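Local coordinates for positive phenol-degradative gene regulator (Ralstonia sp. E2, PDB 5FRY), which probably activates transcription of phenol-degradation genes as an ATP-dependent enhancer-binding protein, represented here by the sensory domain that binds a dimethylphenol, at residues N18-R22 with L81-M85; D116-A120 with A164-K168; R51-D56 with H139-F143; W33-Q37 with R77-L81. All blocks are in the same frame, centred on the assembly; numbering follows the deposited sequence.

How the interactions relate
Four contacts illustrate how one sensory domain ties distant parts of its chain together by differing chemistry. Interactions 1 and 4 lie side by side on helix 60-84 and share Leu-81: the first brings the N-terminal segment onto the end of that helix, the second a hairpin turn, the latter adding a water bridge. Interaction 2, purely apolar, joins a strand to a helix end and touches interaction 1 through Lys-83 and Ala-164, and interaction 4 through Ala-164 and Ala-79. Interaction 3 lies across the chain's centre from 1 and 2, pairing two helices near the zinc site; like 4, it reaches the second subunit. None is wholly core; each sets buried residues beside more exposed ones.

Interaction 1: N18-R22 with L81-M85; sequences NLARR and LAKTM
Arg-22, whose carbonyl O probably accepts a hydrogen bond from Gly-35 N (2.9 Å) in the neighbouring hairpin turn, runs its side chain out over Leu-81 and beside Met-85 at the end of helix 60-84. Methyl CD1 of Leu-81 lies over one face of the guanidinium, with Arg-22 CZ 3.9 Å from Leu-81 CD1, while the sulfur of Met-85 meets the same group at its edge, in plane, Arg-22 NE standing 3.7 Å from Met-85 SD. The arginine slides past the leucine and methionine side chains in the opposite direction. Leu-19 approaches differently, crossing the methionine at about a right angle and packing its CD2 on Met-85 SD at a doubtfully short spacing. Met-85 reaches this place because its CG stands between the backbone N and carbonyl carbon (chi1 57°) and the chain bends again further out. The position of its terminal methyl is doubtful, since it crowds Arg-22 and the carbonyl of Leu-81 in the model, and Arg-22 and Leu-81 are themselves modelled too close. Met-97 of helix 97-104 also touches both Leu-19 and Met-85. The contact is mainly apolar, with a charged group laid against it, and its exact fit is uncertain.

Interaction 2: D116-A120 with A164-K168; sequences DINIA and ALMGK
An apolar strand-to-helix contact joins the end of strand 109-118, with the residues that follow, to the C-terminal end of helix 152-166. It thereby connects the segment of the aromatic-catabolism activator family with that of the V4R family. Two isoleucines, Ile-117 and Ile-119, face two consecutive helix residues, Leu-165 and Met-166, and the four side chains interlock. The sulfur of Met-166 touches both isoleucines: Ile-117 CG1 is 3.8 Å from Met-166 SD, and Ile-119 CG1 is 3.9 Å from the same sulfur. The methionine's chi2 of -74° folds SD back toward the isoleucines, and its chi3 of -51° then turns the terminal methyl to the strand backbone, Met-166 CE being 3.8 Å from Asn-118 O. Leu-165 divides its two methyls between the same partners. Its CD1 meets Ile-119 CD1 at 3.6 Å, whereas its CD2 meets Ile-117 CD1 at a looser 4.1 Å; each isoleucine crosses the leucine at about a right angle. Ile-117, by contrast, runs past Met-166 in the opposite direction, with both CG1 and CD1 within about 4 Å of the sulfur. Just beyond this cluster the helix stops, and Gly-167 takes a positive phi of 66° as the chain turns away. Helix 91-95 adds to the surroundings: its Met-94 and Leu-95 pack on Leu-165, Leu-95 also touches Ile-117, and Asp-91 accepts a hydrogen bond from the backbone N of Ile-119, while helix 60-84 reaches over through Lys-83 to the carbonyl of Ala-164.

Interaction 3: R51-D56 with H139-F143; sequences RKELVD and HRQMF
With CG anti to the backbone N (chi1 172°) and a bend further along at chi3, Arg-51 extends along the rim of the Phe-143 ring and on to His-139; Phe-143 turns its own CG away from its carbonyl carbon, sending the ring across to meet Val-55. These are the working parts of a helix-helix packing between helix 44-58 and helix 134-143, whose short segments cross at -56° with axes 10.8 Å apart. The phenyl ring is the wedge. Its outermost carbon Phe-143 CZ sits 3.5 Å from Lys-52 CA and 3.6 Å from Val-55 CG2, both oblique to the ring, whereas the arginine methylenes keep to its edge, Arg-51 CD lying 3.8 Å from Phe-143 CE2. On its own helix, Phe-143 CD2 lies above one face of the His-139 ring, toward its rim. The buried guanidinium draws its main support from a salt bridge to Glu-135, which joins the same two helices, with cation-pi partners in Trp-152 and Phe-67, close to the zinc site where Cys-151 is a ligand. Across the dimer, Glu-53 forms a salt bridge with Arg-69 of the second subunit. Toward the outer side, Met-142 CE nestles 3.5 Å from Lys-52 CD. Between R51-D56 and H139-F143 the polar link is weak: Arg-51 NH1 donates to His-139 ND1 over 3.5 Å with an N-H...N angle of 140°.

Interaction 4: W33-Q37 with R77-L81; sequences WLGEQ and RDAEL
Apolar packing sets Leu-34 and Gly-35 against Leu-81. The two leucines cross at about a right angle, Leu-34 CG 4.0 Å from Leu-81 CD2, while the other branch, Leu-81 CD1, rests 3.7 Å from Gly-35 CA, a close approach that the missing side chain permits. Flat polar groups make the second kind of contact. Gln-37 NE2 lies over one face of the Arg-77 guanidinium, 3.6 Å above its plane and toward the rim; the amide and guanidinium planes are only 21° apart, and the amide carbon sits nearer Arg-77 CG and CD. A salt bridge within the helix, from Arg-77 NH1 to Glu-80 OE1, probably helps to orient the guanidinium. The segment facing the helix is the tip of a two-residue beta hairpin joining strands 31-34 and 37-43: Leu-34 and Gln-37 exchange both backbone hydrogen bonds, and Gly-35 and Glu-36 form a turn close to type II′, with Gly-35 at positive phi. The third kind is water-mediated. One water donates to Leu-34 O at 3.2 Å and to Asp-78 OD1 at 2.9 Å, joining hairpin to helix. Asp-78 OD1 also binds His-43 of the second subunit, which packs on Gln-37 and Arg-77 as well. Its other oxygen, OD2, hydrogen-bonds the hydroxyl of Tyr-157, a residue lining the dimethylphenol pocket, which makes Asp-78 a second-shell neighbour of the ligand.

Interaction 1: N18-R22 with L81-M85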
loop_
_atom_site.group_PDB
_atom_site.type_symbol
_atom_site.label_atom_id
_atom_site.label_comp_id
_atom_site.label_asym_id
_atom_site.label_seq_id
_atom_site.Cartn_x
_atom_site.Cartn_y
_atom_site.Cartn_z
ATOM N N ASN A 18 -2.919 -0.817 -23.195
ATOM C CA ASN A 18 -1.549 -1.209 -23.510
ATOM C C ASN A 18 -0.739 -1.498 -22.247
ATOM O O ASN A 18 0.127 -2.371 -22.241
ATOM C CB ASN A 18 -0.878 -0.114 -24.346
ATOM C CG ASN A 18 0.611 -0.342 -24.547
ATOM O OD1 ASN A 18 1.069 -1.474 -24.716
ATOM N ND2 ASN A 18 1.376 0.743 -24.535
ATOM N N LEU A 19 -1.039 -0.768 -21.173
ATOM C CA LEU A 19 -0.318 -0.923 -19.910
ATOM C C LEU A 19 -0.929 -1.999 -19.007
ATOM O O LEU A 19 -0.302 -2.438 -18.040
ATOM C CB LEU A 19 -0.260 0.418 -19.172
ATOM C CG LEU A 19 0.866 1.342 -19.648
ATOM C CD1 LEU A 19 0.772 2.720 -19.031
ATOM C CD2 LEU A 19 2.205 0.711 -19.306
ATOM N N ALA A 20 -2.138 -2.440 -19.332
ATOM C CA ALA A 20 -2.810 -3.476 -18.545
ATOM C C ALA A 20 -2.155 -4.846 -18.747
ATOM O O ALA A 20 -2.123 -5.676 -17.832
ATOM C CB ALA A 20 -4.286 -3.537 -18.906
ATOM N N ARG A 21 -1.634 -5.068 -19.954
ATOM C CA ARG A 21 -0.935 -6.305 -20.300
ATOM C C ARG A 21 0.293 -6.570 -19.419
ATOM O O ARG A 21 0.871 -7.654 -19.461
ATOM C CB ARG A 21 -0.494 -6.270 -21.767
ATOM C CG ARG A 21 -1.626 -6.300 -22.788
ATOM C CD ARG A 21 -1.074 -6.214 -24.210
ATOM N NE ARG A 21 -0.130 -7.294 -24.519
ATOM C CZ ARG A 21 0.548 -7.394 -25.659
ATOM N NH1 ARG A 21 0.394 -6.480 -26.607
ATOM N NH2 ARG A 21 1.387 -8.403 -25.858
ATOM N N ARG A 22 0.702 -5.570 -18.644
ATOM C CA ARG A 22 1.894 -5.684 -17.803
ATOM C C ARG A 22 1.529 -5.952 -16.348
ATOM O O ARG A 22 2.402 -6.099 -15.489
ATOM C CB ARG A 22 2.728 -4.421 -17.924
ATOM C CG ARG A 22 3.141 -4.138 -19.357
ATOM C CD ARG A 22 4.230 -3.108 -19.406
ATOM N NE ARG A 22 5.244 -3.432 -20.406
ATOM C CZ ARG A 22 6.003 -4.522 -20.372
ATOM N NH1 ARG A 22 5.849 -5.417 -19.394
ATOM N NH2 ARG A 22 6.904 -4.724 -21.327
ATOM N N LEU A 81 9.198 1.334 -16.199
ATOM C CA LEU A 81 8.319 0.460 -16.956
ATOM C C LEU A 81 7.919 1.140 -18.268
ATOM O O LEU A 81 7.894 0.502 -19.321
ATOM C CB LEU A 81 7.086 0.074 -16.126
ATOM C CG LEU A 81 5.958 -0.665 -16.848
ATOM C CD1 LEU A 81 6.514 -1.900 -17.539
ATOM C CD2 LEU A 81 4.832 -1.051 -15.903
ATOM N N ALA A 82 7.646 2.439 -18.212
ATOM C CA ALA A 82 7.184 3.170 -19.387
ATOM C C ALA A 82 8.293 3.290 -20.421
ATOM O O ALA A 82 8.046 3.218 -21.623
ATOM C CB ALA A 82 6.674 4.553 -18.993
ATOM N N LYS A 83 9.516 3.472 -19.949
ATOM C CA LYS A 83 10.659 3.605 -20.849
ATOM C C LYS A 83 10.905 2.322 -21.654
ATOM O O LYS A 83 11.542 2.377 -22.705
ATOM C CB LYS A 83 11.927 3.976 -20.067
ATOM C CG LYS A 83 12.093 5.460 -19.726
ATOM C CD LYS A 83 13.019 5.553 -18.533
ATOM C CE LYS A 83 13.297 6.962 -18.078
ATOM N NZ LYS A 83 14.567 6.966 -17.259
ATOM N N THR A 84 10.390 1.198 -21.167
ATOM C CA THR A 84 10.500 -0.067 -21.884
ATOM C C THR A 84 9.651 -0.025 -23.149
ATOM O O THR A 84 10.137 -0.306 -24.245
ATOM C CB THR A 84 10.051 -1.253 -21.011
ATOM O OG1 THR A 84 8.844 -0.911 -20.319
ATOM C CG2 THR A 84 11.129 -1.606 -19.996
ATOM N N MET A 85 8.382 0.332 -22.990
ATOM C CA MET A 85 7.471 0.470 -24.121
ATOM C C MET A 85 7.528 1.893 -24.663
ATOM O O MET A 85 6.686 2.729 -24.333
ATOM C CB MET A 85 6.042 0.118 -23.707
ATOM C CG MET A 85 5.511 0.942 -22.545
ATOM S SD MET A 85 4.375 0.014 -21.496
ATOM C CE MET A 85 5.493 -0.576 -20.228
#

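Interaction 2: D116-A120 with A164-K168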
loop_
_atom_site.group_PDB
_atom_site.type_symbol
_atom_site.label_atom_id
_atom_site.label_comp_id
_atom_site.label_asym_id
_atom_site.label_seq_id
_atom_site.Cartn_x
_atom_site.Cartn_y
_atom_site.Cartn_z
ATOM N N ASP A 116 3.015 20.599 -22.132
ATOM C CA ASP A 116 4.083 20.848 -23.099
ATOM C C ASP A 116 5.316 20.108 -22.634
ATOM O O ASP A 116 5.797 20.343 -21.526
ATOM C CB ASP A 116 4.394 22.345 -23.225
ATOM C CG ASP A 116 3.397 23.089 -24.098
ATOM O OD1 ASP A 116 2.796 22.466 -25.004
ATOM O OD2 ASP A 116 3.232 24.310 -23.879
ATOM N N ILE A 117 5.824 19.203 -23.461
ATOM C CA ILE A 117 6.970 18.407 -23.059
ATOM C C ILE A 117 7.895 18.120 -24.246
ATOM O O ILE A 117 7.445 17.690 -25.307
ATOM C CB ILE A 117 6.517 17.074 -22.385
ATOM C CG1 ILE A 117 7.707 16.339 -21.765
ATOM C CG2 ILE A 117 5.750 16.193 -23.360
ATOM C CD1 ILE A 117 7.454 14.879 -21.450
ATOM N N ASN A 118 9.176 18.438 -24.066
ATOM C CA ASN A 118 10.241 17.938 -24.934
ATOM C C ASN A 118 11.400 17.454 -24.081
ATOM O O ASN A 118 12.038 18.248 -23.377
ATOM C CB ASN A 118 10.733 19.002 -25.918
ATOM C CG ASN A 118 11.634 18.408 -27.004
ATOM O OD1 ASN A 118 12.794 18.072 -26.757
ATOM N ND2 ASN A 118 11.088 18.253 -28.204
ATOM N N ILE A 119 11.657 16.150 -24.134
ATOM C CA ILE A 119 12.604 15.514 -23.234
ATOM C C ILE A 119 14.022 15.894 -23.623
ATOM O O ILE A 119 14.819 16.330 -22.788
ATOM C CB ILE A 119 12.426 13.976 -23.241
ATOM C CG1 ILE A 119 11.079 13.617 -22.593
ATOM C CG2 ILE A 119 13.599 13.294 -22.549
ATOM C CD1 ILE A 119 10.711 12.156 -22.714
ATOM N N ALA A 120 14.321 15.742 -24.909
ATOM C CA ALA A 120 15.602 16.157 -25.452
ATOM C C ALA A 120 15.968 17.595 -25.065
ATOM O O ALA A 120 17.139 17.891 -24.811
ATOM C CB ALA A 120 15.593 16.012 -26.970
ATOM N N ALA A 164 12.024 11.216 -13.662
ATOM C CA ALA A 164 12.822 10.103 -14.183
ATOM C C ALA A 164 12.732 10.055 -15.703
ATOM O O ALA A 164 13.720 9.784 -16.411
ATOM C CB ALA A 164 12.360 8.796 -13.557
ATOM N N LEU A 165 11.552 10.382 -16.200
ATOM C CA LEU A 165 11.282 10.442 -17.616
ATOM C C LEU A 165 12.108 11.561 -18.270
ATOM O O LEU A 165 12.642 11.365 -19.356
ATOM C CB LEU A 165 9.777 10.656 -17.857
ATOM C CG LEU A 165 9.360 10.975 -19.294
ATOM C CD1 LEU A 165 9.586 9.783 -20.205
ATOM C CD2 LEU A 165 7.893 11.412 -19.342
ATOM N N MET A 166 12.248 12.698 -17.580
ATOM C CA MET A 166 13.011 13.846 -18.111
ATOM C C MET A 166 14.530 13.801 -17.851
ATOM O O MET A 166 15.294 14.480 -18.537
ATOM C CB MET A 166 12.473 15.156 -17.529
ATOM C CG MET A 166 11.029 15.520 -17.884
ATOM S SD MET A 166 10.786 16.087 -19.583
ATOM C CE MET A 166 12.067 17.354 -19.713
ATOM N N GLY A 167 14.958 13.052 -16.871
ATOM C CA GLY A 167 16.339 13.096 -16.469
ATOM C C GLY A 167 16.650 14.447 -15.906
ATOM O O GLY A 167 17.730 14.911 -15.973
ATOM N N LYS A 168 15.653 15.044 -15.299
ATOM C CA LYS A 168 15.684 16.399 -14.833
ATOM C C LYS A 168 14.670 16.543 -13.693
ATOM O O LYS A 168 13.643 15.959 -13.725
ATOM C CB LYS A 168 15.298 17.238 -16.037
ATOM C CG LYS A 168 15.524 18.700 -16.031
ATOM C CD LYS A 168 16.632 19.021 -16.966
ATOM C CE LYS A 168 16.583 20.406 -17.512
ATOM N NZ LYS A 168 17.427 20.447 -18.728
#

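Interaction 3: R51-D56 with H139-F143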
loop_
_atom_site.group_PDB
_atom_site.type_symbol
_atom_site.label_atom_id
_atom_site.label_comp_id
_atom_site.label_asym_id
_atom_site.label_seq_id
_atom_site.Cartn_x
_atom_site.Cartn_y
_atom_site.Cartn_z
ATOM N N ARG A 51 -1.020 6.905 8.539
ATOM C CA ARG A 51 -0.847 8.344 8.319
ATOM C C ARG A 51 -1.172 9.139 9.573
ATOM O O ARG A 51 -0.479 10.095 9.919
ATOM C CB ARG A 51 -1.732 8.850 7.183
ATOM C CG ARG A 51 -1.709 10.375 7.090
ATOM C CD ARG A 51 -2.648 10.910 6.044
ATOM N NE ARG A 51 -2.122 10.647 4.718
ATOM C CZ ARG A 51 -1.954 11.560 3.774
ATOM N NH1 ARG A 51 -2.276 12.840 3.978
ATOM N NH2 ARG A 51 -1.464 11.177 2.606
ATOM N N LYS A 52 -2.258 8.739 10.225
ATOM C CA LYS A 52 -2.696 9.355 11.463
ATOM C C LYS A 52 -1.660 9.226 12.571
ATOM O O LYS A 52 -1.354 10.198 13.261
ATOM C CB LYS A 52 -4.008 8.735 11.915
ATOM C CG LYS A 52 -4.483 9.293 13.233
ATOM C CD LYS A 52 -5.944 9.655 13.164
ATOM C CE LYS A 52 -6.434 10.180 14.498
ATOM N NZ LYS A 52 -7.891 9.891 14.661
ATOM N N GLU A 53 -1.118 8.023 12.744
ATOM C CA GLU A 53 -0.076 7.801 13.738
ATOM C C GLU A 53 1.204 8.569 13.425
ATOM O O GLU A 53 1.857 9.078 14.335
ATOM C CB GLU A 53 0.239 6.306 13.866
ATOM C CG GLU A 53 -0.902 5.478 14.457
ATOM C CD GLU A 53 -0.407 4.219 15.143
ATOM O OE1 GLU A 53 0.545 4.316 15.951
ATOM O OE2 GLU A 53 -0.959 3.127 14.875
ATOM N N LEU A 54 1.570 8.653 12.148
ATOM C CA LEU A 54 2.776 9.381 11.777
ATOM C C LEU A 54 2.623 10.884 11.997
ATOM O O LEU A 54 3.578 11.549 12.389
ATOM C CB LEU A 54 3.166 9.102 10.322
ATOM C CG LEU A 54 3.742 7.715 10.062
ATOM C CD1 LEU A 54 4.236 7.624 8.645
ATOM C CD2 LEU A 54 4.858 7.370 11.044
ATOM N N VAL A 55 1.434 11.422 11.749
ATOM C CA VAL A 55 1.216 12.850 11.965
ATOM C C VAL A 55 1.222 13.139 13.458
ATOM O O VAL A 55 2.055 13.902 13.956
ATOM C CB VAL A 55 -0.110 13.340 11.348
ATOM C CG1 VAL A 55 -0.395 14.777 11.767
ATOM C CG2 VAL A 55 -0.075 13.213 9.826
ATOM N N ASP A 56 0.295 12.492 14.160
ATOM C CA ASP A 56 0.152 12.590 15.611
ATOM C C ASP A 56 1.461 12.477 16.390
ATOM O O ASP A 56 1.613 13.115 17.434
ATOM C CB ASP A 56 -0.823 11.515 16.112
ATOM C CG ASP A 56 -2.269 11.821 15.757
ATOM O OD1 ASP A 56 -2.601 13.016 15.586
ATOM O OD2 ASP A 56 -3.079 10.869 15.656
ATOM N N HIS A 139 -7.410 11.391 4.009
ATOM C CA HIS A 139 -7.062 12.458 4.930
ATOM C C HIS A 139 -8.313 13.051 5.561
ATOM O O HIS A 139 -8.369 13.269 6.772
ATOM C CB HIS A 139 -6.295 13.573 4.234
ATOM C CG HIS A 139 -5.839 14.642 5.172
ATOM N ND1 HIS A 139 -4.653 14.555 5.867
ATOM C CD2 HIS A 139 -6.427 15.792 5.571
ATOM C CE1 HIS A 139 -4.513 15.623 6.631
ATOM N NE2 HIS A 139 -5.580 16.386 6.475
ATOM N N ARG A 140 -9.298 13.337 4.714
ATOM C CA ARG A 140 -10.513 14.015 5.149
ATOM C C ARG A 140 -11.236 13.201 6.211
ATOM O O ARG A 140 -11.871 13.755 7.114
ATOM C CB ARG A 140 -11.445 14.270 3.962
ATOM C CG ARG A 140 -11.685 15.743 3.673
ATOM C CD ARG A 140 -12.935 15.939 2.839
ATOM N NE ARG A 140 -14.102 15.368 3.504
ATOM C CZ ARG A 140 -14.879 16.034 4.355
ATOM N NH1 ARG A 140 -14.614 17.302 4.645
ATOM N NH2 ARG A 140 -15.923 15.436 4.914
ATOM N N GLN A 141 -11.134 11.881 6.096
ATOM C CA GLN A 141 -11.785 10.987 7.039
ATOM C C GLN A 141 -10.957 10.786 8.306
ATOM O O GLN A 141 -11.499 10.442 9.352
ATOM C CB GLN A 141 -12.076 9.647 6.374
ATOM C CG GLN A 141 -13.114 9.754 5.266
ATOM C CD GLN A 141 -13.575 8.400 4.763
ATOM O OE1 GLN A 141 -12.759 7.515 4.490
ATOM N NE2 GLN A 141 -14.892 8.228 4.642
ATOM N N MET A 142 -9.654 11.033 8.226
ATOM C CA MET A 142 -8.786 10.881 9.391
ATOM C C MET A 142 -8.600 12.172 10.198
ATOM O O MET A 142 -8.379 12.113 11.411
ATOM C CB MET A 142 -7.408 10.354 8.975
ATOM C CG MET A 142 -7.410 8.983 8.299
ATOM S SD MET A 142 -8.208 7.673 9.249
ATOM C CE MET A 142 -7.105 7.495 10.657
ATOM N N PHE A 143 -8.690 13.324 9.535
ATOM C CA PHE A 143 -8.327 14.609 10.139
ATOM C C PHE A 143 -9.368 15.703 9.905
ATOM O O PHE A 143 -9.242 16.803 10.439
ATOM C CB PHE A 143 -6.983 15.122 9.583
ATOM C CG PHE A 143 -5.795 14.235 9.876
ATOM C CD1 PHE A 143 -5.182 14.252 11.123
ATOM C CD2 PHE A 143 -5.270 13.409 8.886
ATOM C CE1 PHE A 143 -4.075 13.444 11.386
ATOM C CE2 PHE A 143 -4.177 12.599 9.140
ATOM C CZ PHE A 143 -3.574 12.617 10.390
#

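Interaction 4: W33-Q37 with R77-L81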
loop_
_atom_site.group_PDB
_atom_site.type_symbol
_atom_site.label_atom_id
_atom_site.label_comp_id
_atom_site.label_asym_id
_atom_site.label_seq_id
_atom_site.Cartn_x
_atom_site.Cartn_y
_atom_site.Cartn_z
ATOM N N TRP A 33 2.400 -8.455 -9.936
ATOM C CA TRP A 33 3.540 -7.776 -10.547
ATOM C C TRP A 33 3.057 -6.762 -11.555
ATOM O O TRP A 33 2.106 -7.008 -12.288
ATOM C CB TRP A 33 4.492 -8.777 -11.215
ATOM C CG TRP A 33 5.273 -9.575 -10.229
ATOM C CD1 TRP A 33 4.826 -10.630 -9.490
ATOM C CD2 TRP A 33 6.635 -9.371 -9.855
ATOM N NE1 TRP A 33 5.836 -11.104 -8.686
ATOM C CE2 TRP A 33 6.960 -10.348 -8.896
ATOM C CE3 TRP A 33 7.621 -8.462 -10.250
ATOM C CZ2 TRP A 33 8.221 -10.431 -8.310
ATOM C CZ3 TRP A 33 8.872 -8.544 -9.672
ATOM C CH2 TRP A 33 9.168 -9.532 -8.715
ATOM N N LEU A 34 3.704 -5.606 -11.564
ATOM C CA LEU A 34 3.413 -4.562 -12.537
ATOM C C LEU A 34 4.705 -4.293 -13.263
ATOM O O LEU A 34 5.632 -3.748 -12.683
ATOM C CB LEU A 34 2.882 -3.302 -11.860
ATOM C CG LEU A 34 2.666 -2.059 -12.728
ATOM C CD1 LEU A 34 1.683 -2.341 -13.838
ATOM C CD2 LEU A 34 2.163 -0.917 -11.868
ATOM N N GLY A 35 4.790 -4.727 -14.515
ATOM C CA GLY A 35 6.074 -4.770 -15.191
ATOM C C GLY A 35 6.963 -5.667 -14.354
ATOM O O GLY A 35 6.575 -6.776 -14.032
ATOM N N GLU A 36 8.123 -5.180 -13.929
ATOM C CA GLU A 36 8.998 -6.023 -13.116
ATOM C C GLU A 36 9.121 -5.506 -11.680
ATOM O O GLU A 36 10.189 -5.576 -11.068
ATOM C CB GLU A 36 10.367 -6.131 -13.780
ATOM C CG GLU A 36 10.278 -6.056 -15.295
ATOM C CD GLU A 36 9.931 -7.372 -16.006
ATOM O OE1 GLU A 36 9.741 -8.438 -15.374
ATOM O OE2 GLU A 36 9.852 -7.330 -17.255
ATOM N N GLN A 37 8.023 -4.961 -11.169
ATOM C CA GLN A 37 7.923 -4.546 -9.777
ATOM C C GLN A 37 6.792 -5.317 -9.125
ATOM O O GLN A 37 5.671 -5.376 -9.647
ATOM C CB GLN A 37 7.658 -3.051 -9.650
ATOM C CG GLN A 37 8.821 -2.163 -10.037
ATOM C CD GLN A 37 10.098 -2.468 -9.265
ATOM O OE1 GLN A 37 10.065 -2.811 -8.089
ATOM N NE2 GLN A 37 11.236 -2.356 -9.941
ATOM N N ARG A 77 9.716 4.055 -10.296
ATOM C CA ARG A 77 9.670 2.685 -10.775
ATOM C C ARG A 77 8.748 2.537 -11.991
ATOM O O ARG A 77 9.027 1.732 -12.884
ATOM C CB ARG A 77 9.227 1.721 -9.672
ATOM C CG ARG A 77 10.199 1.603 -8.511
ATOM C CD ARG A 77 11.617 1.313 -8.966
ATOM N NE ARG A 77 12.379 0.724 -7.861
ATOM C CZ ARG A 77 13.592 0.191 -7.973
ATOM N NH1 ARG A 77 14.211 0.163 -9.150
ATOM N NH2 ARG A 77 14.186 -0.317 -6.900
ATOM N N ASP A 78 7.651 3.295 -12.030
ATOM C CA ASP A 78 6.698 3.208 -13.139
ATOM C C ASP A 78 7.259 3.866 -14.413
ATOM O O ASP A 78 6.989 3.400 -15.536
ATOM C CB ASP A 78 5.346 3.839 -12.739
ATOM C CG ASP A 78 4.546 2.946 -11.806
ATOM O OD1 ASP A 78 4.972 1.798 -11.556
ATOM O OD2 ASP A 78 3.492 3.380 -11.323
ATOM N N ALA A 79 8.087 4.904 -14.252
ATOM C CA ALA A 79 8.752 5.512 -15.400
ATOM C C ALA A 79 9.751 4.534 -16.036
ATOM O O ALA A 79 9.978 4.584 -17.232
ATOM C CB ALA A 79 9.471 6.777 -15.013
ATOM N N GLU A 80 10.315 3.637 -15.234
ATOM C CA GLU A 80 11.206 2.605 -15.773
ATOM C C GLU A 80 10.420 1.636 -16.630
ATOM O O GLU A 80 10.920 1.162 -17.656
ATOM C CB GLU A 80 11.920 1.837 -14.657
ATOM C CG GLU A 80 12.887 2.685 -13.859
ATOM C CD GLU A 80 13.401 1.971 -12.622
ATOM O OE1 GLU A 80 13.019 0.793 -12.396
ATOM O OE2 GLU A 80 14.183 2.588 -11.867
ATOM N N LEU A 81 9.198 1.334 -16.199
ATOM C CA LEU A 81 8.319 0.460 -16.956
ATOM C C LEU A 81 7.919 1.140 -18.268
ATOM O O LEU A 81 7.894 0.502 -19.321
ATOM C CB LEU A 81 7.086 0.074 -16.126
ATOM C CG LEU A 81 5.958 -0.665 -16.848
ATOM C CD1 LEU A 81 6.514 -1.900 -17.539
ATOM C CD2 LEU A 81 4.832 -1.051 -15.903
HETATM O O HOH W 1 6.282 -0.737 -11.800
#